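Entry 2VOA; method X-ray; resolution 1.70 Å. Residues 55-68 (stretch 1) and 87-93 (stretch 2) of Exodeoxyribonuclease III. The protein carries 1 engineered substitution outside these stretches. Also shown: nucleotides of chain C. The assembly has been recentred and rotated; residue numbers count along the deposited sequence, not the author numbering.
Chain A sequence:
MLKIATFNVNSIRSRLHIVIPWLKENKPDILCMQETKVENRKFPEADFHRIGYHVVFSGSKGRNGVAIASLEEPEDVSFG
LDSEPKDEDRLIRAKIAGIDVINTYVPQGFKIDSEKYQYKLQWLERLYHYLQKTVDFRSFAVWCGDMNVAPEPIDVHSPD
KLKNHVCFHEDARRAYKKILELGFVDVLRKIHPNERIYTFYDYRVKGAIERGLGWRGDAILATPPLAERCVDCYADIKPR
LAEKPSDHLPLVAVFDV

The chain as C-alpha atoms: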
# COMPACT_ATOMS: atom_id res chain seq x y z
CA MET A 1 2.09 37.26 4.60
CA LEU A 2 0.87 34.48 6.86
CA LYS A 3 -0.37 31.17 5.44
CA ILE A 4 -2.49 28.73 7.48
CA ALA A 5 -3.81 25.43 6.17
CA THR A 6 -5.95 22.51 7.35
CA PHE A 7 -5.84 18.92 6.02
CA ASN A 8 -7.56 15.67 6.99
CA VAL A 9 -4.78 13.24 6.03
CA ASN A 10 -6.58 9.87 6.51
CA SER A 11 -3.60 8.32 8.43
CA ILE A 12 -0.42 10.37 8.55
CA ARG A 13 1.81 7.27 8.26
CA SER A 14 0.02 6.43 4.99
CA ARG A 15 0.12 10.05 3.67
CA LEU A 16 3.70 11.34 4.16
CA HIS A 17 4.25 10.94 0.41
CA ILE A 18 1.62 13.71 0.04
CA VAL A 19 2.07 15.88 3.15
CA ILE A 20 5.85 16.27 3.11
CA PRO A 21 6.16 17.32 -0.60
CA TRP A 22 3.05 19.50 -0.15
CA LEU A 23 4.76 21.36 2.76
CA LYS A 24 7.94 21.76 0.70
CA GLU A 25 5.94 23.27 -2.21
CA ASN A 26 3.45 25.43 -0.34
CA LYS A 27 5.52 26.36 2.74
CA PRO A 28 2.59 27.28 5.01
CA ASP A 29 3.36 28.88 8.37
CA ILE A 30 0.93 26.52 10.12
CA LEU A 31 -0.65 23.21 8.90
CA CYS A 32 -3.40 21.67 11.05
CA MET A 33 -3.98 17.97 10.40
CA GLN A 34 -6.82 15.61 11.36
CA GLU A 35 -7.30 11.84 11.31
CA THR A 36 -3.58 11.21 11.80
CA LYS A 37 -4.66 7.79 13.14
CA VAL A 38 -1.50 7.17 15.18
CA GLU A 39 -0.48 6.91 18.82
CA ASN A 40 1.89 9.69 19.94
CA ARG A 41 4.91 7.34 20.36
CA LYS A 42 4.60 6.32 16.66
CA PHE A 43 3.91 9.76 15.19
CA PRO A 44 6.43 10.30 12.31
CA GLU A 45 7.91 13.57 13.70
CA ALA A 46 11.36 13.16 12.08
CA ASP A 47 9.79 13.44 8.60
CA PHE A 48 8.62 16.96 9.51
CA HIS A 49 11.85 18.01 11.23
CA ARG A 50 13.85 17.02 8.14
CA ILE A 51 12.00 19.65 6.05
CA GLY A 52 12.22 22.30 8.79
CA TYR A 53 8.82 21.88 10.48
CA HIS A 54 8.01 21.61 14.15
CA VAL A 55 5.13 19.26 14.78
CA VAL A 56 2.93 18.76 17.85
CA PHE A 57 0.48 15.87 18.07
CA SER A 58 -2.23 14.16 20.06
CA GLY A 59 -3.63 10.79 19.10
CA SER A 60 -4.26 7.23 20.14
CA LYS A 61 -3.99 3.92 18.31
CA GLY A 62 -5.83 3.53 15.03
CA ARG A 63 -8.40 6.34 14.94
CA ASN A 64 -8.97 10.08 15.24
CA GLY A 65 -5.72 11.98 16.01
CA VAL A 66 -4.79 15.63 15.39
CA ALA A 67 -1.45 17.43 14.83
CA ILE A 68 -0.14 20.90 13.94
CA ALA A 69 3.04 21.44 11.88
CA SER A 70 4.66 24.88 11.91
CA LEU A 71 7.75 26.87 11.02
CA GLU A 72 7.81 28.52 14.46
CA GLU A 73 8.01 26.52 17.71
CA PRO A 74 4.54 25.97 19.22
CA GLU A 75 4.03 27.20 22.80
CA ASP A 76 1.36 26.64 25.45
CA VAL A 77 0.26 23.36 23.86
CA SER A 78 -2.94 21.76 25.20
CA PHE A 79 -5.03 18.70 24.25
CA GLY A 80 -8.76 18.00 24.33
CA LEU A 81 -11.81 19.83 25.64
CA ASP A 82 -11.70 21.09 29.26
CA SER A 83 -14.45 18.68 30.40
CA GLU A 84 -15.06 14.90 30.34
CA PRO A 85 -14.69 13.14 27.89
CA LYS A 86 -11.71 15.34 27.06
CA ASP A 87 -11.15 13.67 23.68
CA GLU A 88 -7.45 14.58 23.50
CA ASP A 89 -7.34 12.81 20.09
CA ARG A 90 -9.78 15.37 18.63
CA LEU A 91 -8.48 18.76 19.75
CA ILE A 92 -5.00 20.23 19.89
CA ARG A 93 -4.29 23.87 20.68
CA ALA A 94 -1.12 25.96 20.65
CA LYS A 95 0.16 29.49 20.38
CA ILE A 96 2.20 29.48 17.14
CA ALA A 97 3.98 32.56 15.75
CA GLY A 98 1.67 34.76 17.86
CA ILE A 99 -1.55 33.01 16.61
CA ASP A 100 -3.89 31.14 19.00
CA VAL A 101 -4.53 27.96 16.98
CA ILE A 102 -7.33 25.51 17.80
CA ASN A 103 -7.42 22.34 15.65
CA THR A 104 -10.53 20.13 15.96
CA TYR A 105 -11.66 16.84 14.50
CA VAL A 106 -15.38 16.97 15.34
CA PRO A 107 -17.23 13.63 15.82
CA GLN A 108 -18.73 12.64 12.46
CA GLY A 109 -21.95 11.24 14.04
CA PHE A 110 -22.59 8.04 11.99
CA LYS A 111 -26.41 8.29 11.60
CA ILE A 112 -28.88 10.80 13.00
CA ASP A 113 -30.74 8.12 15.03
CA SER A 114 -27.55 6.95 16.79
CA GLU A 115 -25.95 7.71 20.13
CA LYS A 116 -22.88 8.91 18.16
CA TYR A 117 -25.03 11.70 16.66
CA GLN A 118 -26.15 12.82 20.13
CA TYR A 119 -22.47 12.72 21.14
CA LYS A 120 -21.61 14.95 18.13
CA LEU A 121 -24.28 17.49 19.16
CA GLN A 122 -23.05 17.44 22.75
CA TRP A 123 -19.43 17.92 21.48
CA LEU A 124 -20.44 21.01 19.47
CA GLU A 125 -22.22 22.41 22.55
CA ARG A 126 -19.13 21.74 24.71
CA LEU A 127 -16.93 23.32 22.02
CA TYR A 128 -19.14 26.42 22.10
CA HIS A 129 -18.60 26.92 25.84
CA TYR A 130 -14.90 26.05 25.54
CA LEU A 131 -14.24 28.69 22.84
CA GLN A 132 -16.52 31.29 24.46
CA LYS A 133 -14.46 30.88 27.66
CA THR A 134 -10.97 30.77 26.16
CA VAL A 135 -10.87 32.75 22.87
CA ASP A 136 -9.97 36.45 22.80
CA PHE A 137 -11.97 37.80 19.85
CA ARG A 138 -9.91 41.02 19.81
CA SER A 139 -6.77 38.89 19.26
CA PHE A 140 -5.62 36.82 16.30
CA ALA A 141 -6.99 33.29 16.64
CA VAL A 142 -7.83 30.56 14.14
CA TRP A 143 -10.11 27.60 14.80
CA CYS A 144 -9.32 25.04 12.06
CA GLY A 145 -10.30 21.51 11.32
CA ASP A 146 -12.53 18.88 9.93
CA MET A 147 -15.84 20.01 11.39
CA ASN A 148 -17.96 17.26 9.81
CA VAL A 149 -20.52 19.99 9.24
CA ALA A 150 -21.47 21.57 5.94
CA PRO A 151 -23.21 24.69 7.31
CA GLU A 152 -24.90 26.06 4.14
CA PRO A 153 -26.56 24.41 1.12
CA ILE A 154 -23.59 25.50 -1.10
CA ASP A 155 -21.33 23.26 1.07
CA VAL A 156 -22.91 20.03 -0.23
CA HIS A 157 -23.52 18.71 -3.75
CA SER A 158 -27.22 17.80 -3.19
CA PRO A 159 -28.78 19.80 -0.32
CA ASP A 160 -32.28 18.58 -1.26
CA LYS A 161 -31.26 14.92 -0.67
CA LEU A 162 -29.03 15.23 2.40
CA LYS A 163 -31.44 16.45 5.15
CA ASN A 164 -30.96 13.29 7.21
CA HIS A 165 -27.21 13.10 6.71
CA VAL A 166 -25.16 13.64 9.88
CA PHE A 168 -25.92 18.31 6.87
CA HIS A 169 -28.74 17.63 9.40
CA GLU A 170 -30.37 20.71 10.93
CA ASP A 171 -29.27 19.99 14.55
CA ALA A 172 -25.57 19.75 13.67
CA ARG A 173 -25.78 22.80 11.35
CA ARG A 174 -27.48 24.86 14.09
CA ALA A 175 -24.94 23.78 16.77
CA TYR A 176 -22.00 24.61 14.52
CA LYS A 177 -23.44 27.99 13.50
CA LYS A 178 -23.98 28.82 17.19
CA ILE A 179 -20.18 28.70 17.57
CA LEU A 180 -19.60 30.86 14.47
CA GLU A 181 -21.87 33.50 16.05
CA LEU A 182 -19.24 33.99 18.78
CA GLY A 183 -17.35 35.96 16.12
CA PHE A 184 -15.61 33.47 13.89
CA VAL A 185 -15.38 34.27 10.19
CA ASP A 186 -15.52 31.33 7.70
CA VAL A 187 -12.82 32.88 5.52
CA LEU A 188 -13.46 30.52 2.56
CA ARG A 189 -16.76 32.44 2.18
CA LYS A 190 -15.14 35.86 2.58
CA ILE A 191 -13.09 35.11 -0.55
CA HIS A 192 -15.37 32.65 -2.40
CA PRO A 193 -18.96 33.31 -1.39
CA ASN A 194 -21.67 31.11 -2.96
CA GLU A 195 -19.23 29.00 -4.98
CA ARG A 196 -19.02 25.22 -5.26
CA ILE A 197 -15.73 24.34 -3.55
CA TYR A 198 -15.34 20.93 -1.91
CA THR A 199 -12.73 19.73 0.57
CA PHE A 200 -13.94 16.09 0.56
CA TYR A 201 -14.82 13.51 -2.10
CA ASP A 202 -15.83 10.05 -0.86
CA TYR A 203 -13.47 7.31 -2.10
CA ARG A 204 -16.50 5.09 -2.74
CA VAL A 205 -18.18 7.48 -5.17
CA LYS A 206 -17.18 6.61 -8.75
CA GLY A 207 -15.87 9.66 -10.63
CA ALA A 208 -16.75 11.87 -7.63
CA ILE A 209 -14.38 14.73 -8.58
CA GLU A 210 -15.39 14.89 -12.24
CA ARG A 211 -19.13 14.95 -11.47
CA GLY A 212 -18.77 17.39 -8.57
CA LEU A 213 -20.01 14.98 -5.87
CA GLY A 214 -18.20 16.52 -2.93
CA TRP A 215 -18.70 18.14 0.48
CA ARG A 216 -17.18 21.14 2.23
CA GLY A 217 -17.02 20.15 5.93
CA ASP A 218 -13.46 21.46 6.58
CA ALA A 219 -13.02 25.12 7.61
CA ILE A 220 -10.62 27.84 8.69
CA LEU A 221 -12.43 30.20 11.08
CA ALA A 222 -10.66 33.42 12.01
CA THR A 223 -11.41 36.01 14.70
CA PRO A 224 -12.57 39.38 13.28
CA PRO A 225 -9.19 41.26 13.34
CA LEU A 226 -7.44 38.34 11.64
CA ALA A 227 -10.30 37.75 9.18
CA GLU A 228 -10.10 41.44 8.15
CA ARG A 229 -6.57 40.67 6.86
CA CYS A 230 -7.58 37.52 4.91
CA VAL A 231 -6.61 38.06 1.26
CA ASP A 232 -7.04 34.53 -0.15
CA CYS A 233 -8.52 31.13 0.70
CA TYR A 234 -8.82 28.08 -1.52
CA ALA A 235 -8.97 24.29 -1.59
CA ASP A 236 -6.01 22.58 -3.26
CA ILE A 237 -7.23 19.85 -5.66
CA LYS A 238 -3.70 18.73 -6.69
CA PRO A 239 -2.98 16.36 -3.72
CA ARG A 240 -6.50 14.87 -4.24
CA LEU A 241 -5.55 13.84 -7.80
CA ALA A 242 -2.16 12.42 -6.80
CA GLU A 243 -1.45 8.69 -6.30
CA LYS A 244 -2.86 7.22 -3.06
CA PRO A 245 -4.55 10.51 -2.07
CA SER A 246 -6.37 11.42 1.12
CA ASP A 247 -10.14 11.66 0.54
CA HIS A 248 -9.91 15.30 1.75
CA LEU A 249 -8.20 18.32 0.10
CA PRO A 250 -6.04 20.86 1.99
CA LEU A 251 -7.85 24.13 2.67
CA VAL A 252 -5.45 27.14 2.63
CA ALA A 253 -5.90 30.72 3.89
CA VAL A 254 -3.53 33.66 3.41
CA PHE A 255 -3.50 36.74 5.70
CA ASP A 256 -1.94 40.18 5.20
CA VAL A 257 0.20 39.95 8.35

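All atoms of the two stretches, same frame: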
# COMPACT_ATOMS: atom_id res chain seq x y z
N VAL A 55 6.43 19.91 14.81
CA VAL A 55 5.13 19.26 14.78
C VAL A 55 4.75 18.85 16.20
O VAL A 55 5.57 18.25 16.94
CB VAL A 55 5.07 18.08 13.75
CG1 VAL A 55 6.00 16.92 14.14
CG2 VAL A 55 3.64 17.62 13.51
N VAL A 56 3.55 19.24 16.59
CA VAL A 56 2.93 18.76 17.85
C VAL A 56 1.72 17.87 17.55
O VAL A 56 1.08 18.02 16.50
CB VAL A 56 2.60 19.94 18.81
CG1 VAL A 56 3.90 20.65 19.25
CG2 VAL A 56 1.67 20.94 18.19
N PHE A 57 1.45 16.91 18.43
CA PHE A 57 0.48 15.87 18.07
C PHE A 57 -0.20 15.23 19.26
O PHE A 57 0.38 15.11 20.34
CB PHE A 57 1.16 14.80 17.20
CG PHE A 57 2.54 14.42 17.68
CD1 PHE A 57 2.70 13.40 18.63
CD2 PHE A 57 3.67 15.10 17.21
CE1 PHE A 57 3.97 13.04 19.08
CE2 PHE A 57 4.95 14.74 17.67
CZ PHE A 57 5.09 13.71 18.60
N SER A 58 -1.44 14.80 19.02
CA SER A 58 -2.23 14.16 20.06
C SER A 58 -3.11 13.12 19.39
O SER A 58 -3.98 13.47 18.60
CB SER A 58 -3.13 15.18 20.78
OG SER A 58 -3.75 14.58 21.92
N GLY A 59 -2.87 11.86 19.70
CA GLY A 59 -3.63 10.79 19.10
C GLY A 59 -3.46 9.50 19.85
O GLY A 59 -2.49 9.31 20.60
N SER A 60 -4.41 8.59 19.65
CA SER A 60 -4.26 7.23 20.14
C SER A 60 -4.26 6.23 18.98
O SER A 60 -4.41 6.59 17.82
CB SER A 60 -5.33 6.87 21.18
OG SER A 60 -4.94 7.31 22.47
N LYS A 61 -4.08 4.95 19.32
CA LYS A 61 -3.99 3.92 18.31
C LYS A 61 -5.18 3.88 17.35
O LYS A 61 -6.35 3.83 17.77
CB LYS A 61 -3.84 2.54 18.97
CG LYS A 61 -3.59 1.44 17.95
CD LYS A 61 -3.38 0.08 18.61
CE LYS A 61 -4.59 -0.33 19.44
NZ LYS A 61 -5.87 -0.36 18.66
N GLY A 62 -4.88 3.92 16.06
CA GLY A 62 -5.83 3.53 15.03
C GLY A 62 -6.87 4.49 14.51
O GLY A 62 -7.35 4.31 13.39
N ARG A 63 -7.23 5.52 15.28
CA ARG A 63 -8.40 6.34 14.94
C ARG A 63 -8.22 7.76 15.43
O ARG A 63 -7.39 8.02 16.31
CB ARG A 63 -9.66 5.76 15.58
CG ARG A 63 -9.53 5.52 17.08
CD ARG A 63 -10.77 4.86 17.69
NE ARG A 63 -11.44 5.75 18.64
CZ ARG A 63 -11.34 5.67 19.97
NH1 ARG A 63 -10.60 4.71 20.54
NH2 ARG A 63 -11.99 6.54 20.74
N ASN A 64 -9.04 8.67 14.89
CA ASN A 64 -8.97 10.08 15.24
C ASN A 64 -7.54 10.60 15.11
O ASN A 64 -6.85 10.18 14.18
CB ASN A 64 -9.53 10.30 16.65
CG ASN A 64 -10.94 9.75 16.79
OD1 ASN A 64 -11.72 9.78 15.83
ND2 ASN A 64 -11.27 9.26 17.98
N GLY A 65 -7.12 11.50 16.01
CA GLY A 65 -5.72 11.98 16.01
C GLY A 65 -5.63 13.33 15.29
O GLY A 65 -6.16 13.52 14.19
N VAL A 66 -4.95 14.28 15.93
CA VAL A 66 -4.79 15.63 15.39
C VAL A 66 -3.32 16.07 15.58
O VAL A 66 -2.64 15.58 16.48
CB VAL A 66 -5.73 16.65 16.10
CG1 VAL A 66 -7.20 16.46 15.67
CG2 VAL A 66 -5.59 16.59 17.64
N ALA A 67 -2.84 16.96 14.73
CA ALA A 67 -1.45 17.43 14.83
C ALA A 67 -1.41 18.83 14.24
O ALA A 67 -2.32 19.21 13.47
CB ALA A 67 -0.52 16.48 14.07
N ILE A 68 -0.39 19.62 14.62
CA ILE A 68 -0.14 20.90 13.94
C ILE A 68 1.35 20.96 13.62
O ILE A 68 2.20 20.76 14.51
CB ILE A 68 -0.51 22.12 14.82
CG1 ILE A 68 -1.92 22.00 15.40
CG2 ILE A 68 -0.29 23.46 14.01
CD1 ILE A 68 -2.15 22.98 16.59
N ASP A 87 -11.42 13.97 25.08
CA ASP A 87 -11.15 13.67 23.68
C ASP A 87 -9.87 14.37 23.20
O ASP A 87 -9.87 15.16 22.24
CB ASP A 87 -12.33 14.04 22.78
CG ASP A 87 -13.55 13.15 23.02
OD1 ASP A 87 -13.42 12.03 23.58
OD2 ASP A 87 -14.65 13.60 22.66
N GLU A 88 -8.77 14.05 23.89
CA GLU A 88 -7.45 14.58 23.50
C GLU A 88 -7.10 14.29 22.04
O GLU A 88 -6.39 15.09 21.41
CB GLU A 88 -6.39 14.05 24.46
CG GLU A 88 -6.55 14.63 25.84
CD GLU A 88 -5.45 14.23 26.81
OE1 GLU A 88 -4.85 13.14 26.63
OE2 GLU A 88 -5.21 15.00 27.76
N ASP A 89 -7.61 13.19 21.50
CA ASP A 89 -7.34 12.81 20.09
C ASP A 89 -8.18 13.57 19.06
O ASP A 89 -8.14 13.23 17.86
CB ASP A 89 -7.45 11.29 19.88
CG ASP A 89 -8.88 10.74 20.11
OD1 ASP A 89 -9.80 11.50 20.50
OD2 ASP A 89 -9.08 9.51 19.94
N ARG A 90 -8.94 14.57 19.52
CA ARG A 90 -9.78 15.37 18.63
C ARG A 90 -9.55 16.87 18.73
O ARG A 90 -10.22 17.65 18.07
CB ARG A 90 -11.27 15.11 18.93
CG ARG A 90 -11.76 13.68 18.60
CD ARG A 90 -13.27 13.61 18.75
NE ARG A 90 -13.82 12.32 18.35
CZ ARG A 90 -14.16 11.98 17.10
NH1 ARG A 90 -14.01 12.82 16.09
NH2 ARG A 90 -14.67 10.78 16.87
N LEU A 91 -8.67 17.31 19.63
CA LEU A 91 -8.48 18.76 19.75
C LEU A 91 -7.07 19.00 20.23
O LEU A 91 -6.67 18.46 21.27
CB LEU A 91 -9.49 19.37 20.73
CG LEU A 91 -9.57 20.89 20.92
CD1 LEU A 91 -10.87 21.29 21.57
CD2 LEU A 91 -8.39 21.50 21.76
N ILE A 92 -6.34 19.81 19.48
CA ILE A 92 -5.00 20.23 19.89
C ILE A 92 -4.92 21.74 19.69
O ILE A 92 -5.41 22.27 18.67
CB ILE A 92 -3.87 19.45 19.13
CG1 ILE A 92 -2.48 19.76 19.71
CG2 ILE A 92 -3.93 19.69 17.60
CD1 ILE A 92 -1.35 18.96 19.07
N ARG A 93 -4.35 22.42 20.68
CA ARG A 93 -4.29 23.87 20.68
C ARG A 93 -2.90 24.35 21.04
O ARG A 93 -2.26 23.77 21.88
CB ARG A 93 -5.29 24.41 21.68
CG ARG A 93 -5.29 25.93 21.82
CD ARG A 93 -6.51 26.33 22.56
NE ARG A 93 -6.83 27.75 22.43
CZ ARG A 93 -7.85 28.32 23.06
NH1 ARG A 93 -8.63 27.56 23.83
NH2 ARG A 93 -8.10 29.61 22.92
P DT C 5 -3.29 0.34 13.29
OP1 DT C 5 -2.53 0.91 14.43
OP2 DT C 5 -2.61 -0.32 12.17
O5' DT C 5 -4.38 -0.69 13.87
C5' DT C 5 -5.19 -0.40 15.00
C4' DT C 5 -6.15 -1.56 15.22
O4' DT C 5 -6.99 -1.75 14.05
C3' DT C 5 -5.46 -2.90 15.39
O3' DT C 5 -5.12 -3.05 16.75
C2' DT C 5 -6.54 -3.89 15.00
C1' DT C 5 -7.27 -3.13 13.90
N1 DT C 5 -6.91 -3.57 12.52
C2 DT C 5 -7.54 -4.69 12.01
O2 DT C 5 -8.36 -5.35 12.62
N3 DT C 5 -7.16 -5.00 10.73
C4 DT C 5 -6.26 -4.32 9.94
O4 DT C 5 -6.00 -4.71 8.81
C5 DT C 5 -5.63 -3.16 10.54
C7 DT C 5 -4.44 -2.48 9.91
C6 DT C 5 -5.99 -2.86 11.78
P DG C 4 -3.17 2.91 7.61
OP1 DG C 4 -1.95 3.68 7.92
OP2 DG C 4 -3.10 1.76 6.67
O5' DG C 4 -3.78 2.37 8.99
C5' DG C 4 -4.11 3.29 10.03
C4' DG C 4 -5.22 2.75 10.92
O4' DG C 4 -6.41 2.56 10.14
C3' DG C 4 -4.95 1.38 11.55
O3' DG C 4 -4.19 1.55 12.72
C2' DG C 4 -6.38 0.94 11.87
C1' DG C 4 -7.12 1.42 10.61
N9 DG C 4 -7.22 0.39 9.56
C8 DG C 4 -6.56 0.34 8.35
N7 DG C 4 -6.88 -0.69 7.61
C5 DG C 4 -7.82 -1.40 8.39
C6 DG C 4 -8.53 -2.62 8.14
O6 DG C 4 -8.47 -3.36 7.14
N1 DG C 4 -9.37 -2.99 9.20
C2 DG C 4 -9.53 -2.24 10.36
N2 DG C 4 -10.38 -2.72 11.29
N3 DG C 4 -8.87 -1.11 10.60
C4 DG C 4 -8.04 -0.73 9.58
O HOH W 1 -7.05 8.03 18.94

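Stretch 1 is a β-hairpin, and stretch 2 lies along one of its faces, its strand 91-93 running nearly parallel to strand 63-68 (15°) and roughly antiparallel to strand 55-60 (158°), burying 613 Å² with both sides summed. Backbone pairing within the hairpin, such as Val-56 N to Ile-68 O at 2.9 Å, makes side chains alternate, so every second residue is available to the contact. Val-56 points toward stretch 2, and its CG2 lies 3.7 Å from Ile-92 CD1. Phe-57 turns away and contributes mainly backbone, its N 3.5 Å from Ile-92 CD1.

Ser-58 brings a polar group to a buried site and satisfies it: with chi1 in t, OG donates to Glu-88 O at 2.7 Å. Gly-59 follows, its CA 3.9 Å from Asp-89 CB; a CB here would point away and be crowded by Gly-65 CA. At the turn end of the hairpin, a water accepts from Ser-60 N (2.8 Å) and donates to both Arg-63 O and Asp-89 OD2 (2.7 Å each). Lys-61 and Gly-62 face the DNA instead, with a weak hydrogen bond from Lys-61 NZ to DT5 O3' at 3.4 Å.

Arg-63 offers only charge proximity, NH2 standing 4.2 Å from Asp-89 OD2 over one guanidinium face. The directed bond belongs to Asn-64, whose ND2 donates to Asp-89 OD2 at 2.9 Å, nearly straight at 168°. Gly-65 N then donates to Asp-89 O at 2.7 Å, so Asp-89 is held by side chain and backbone alike. The phi/psi of Gly-65, 99/132, would jam a CB against the preceding carbonyl.

Beyond this polar end the contact becomes apolar. Val-66 CG2 packs 3.5 Å from Ile-92 CG2, Ala-67 points away, and Ile-68 CG1 reaches Ile-92 CG2 at 3.8 Å. Ile-92, extended with both chi angles in t, thus touches both hairpin strands, its CD1 meeting Val-56.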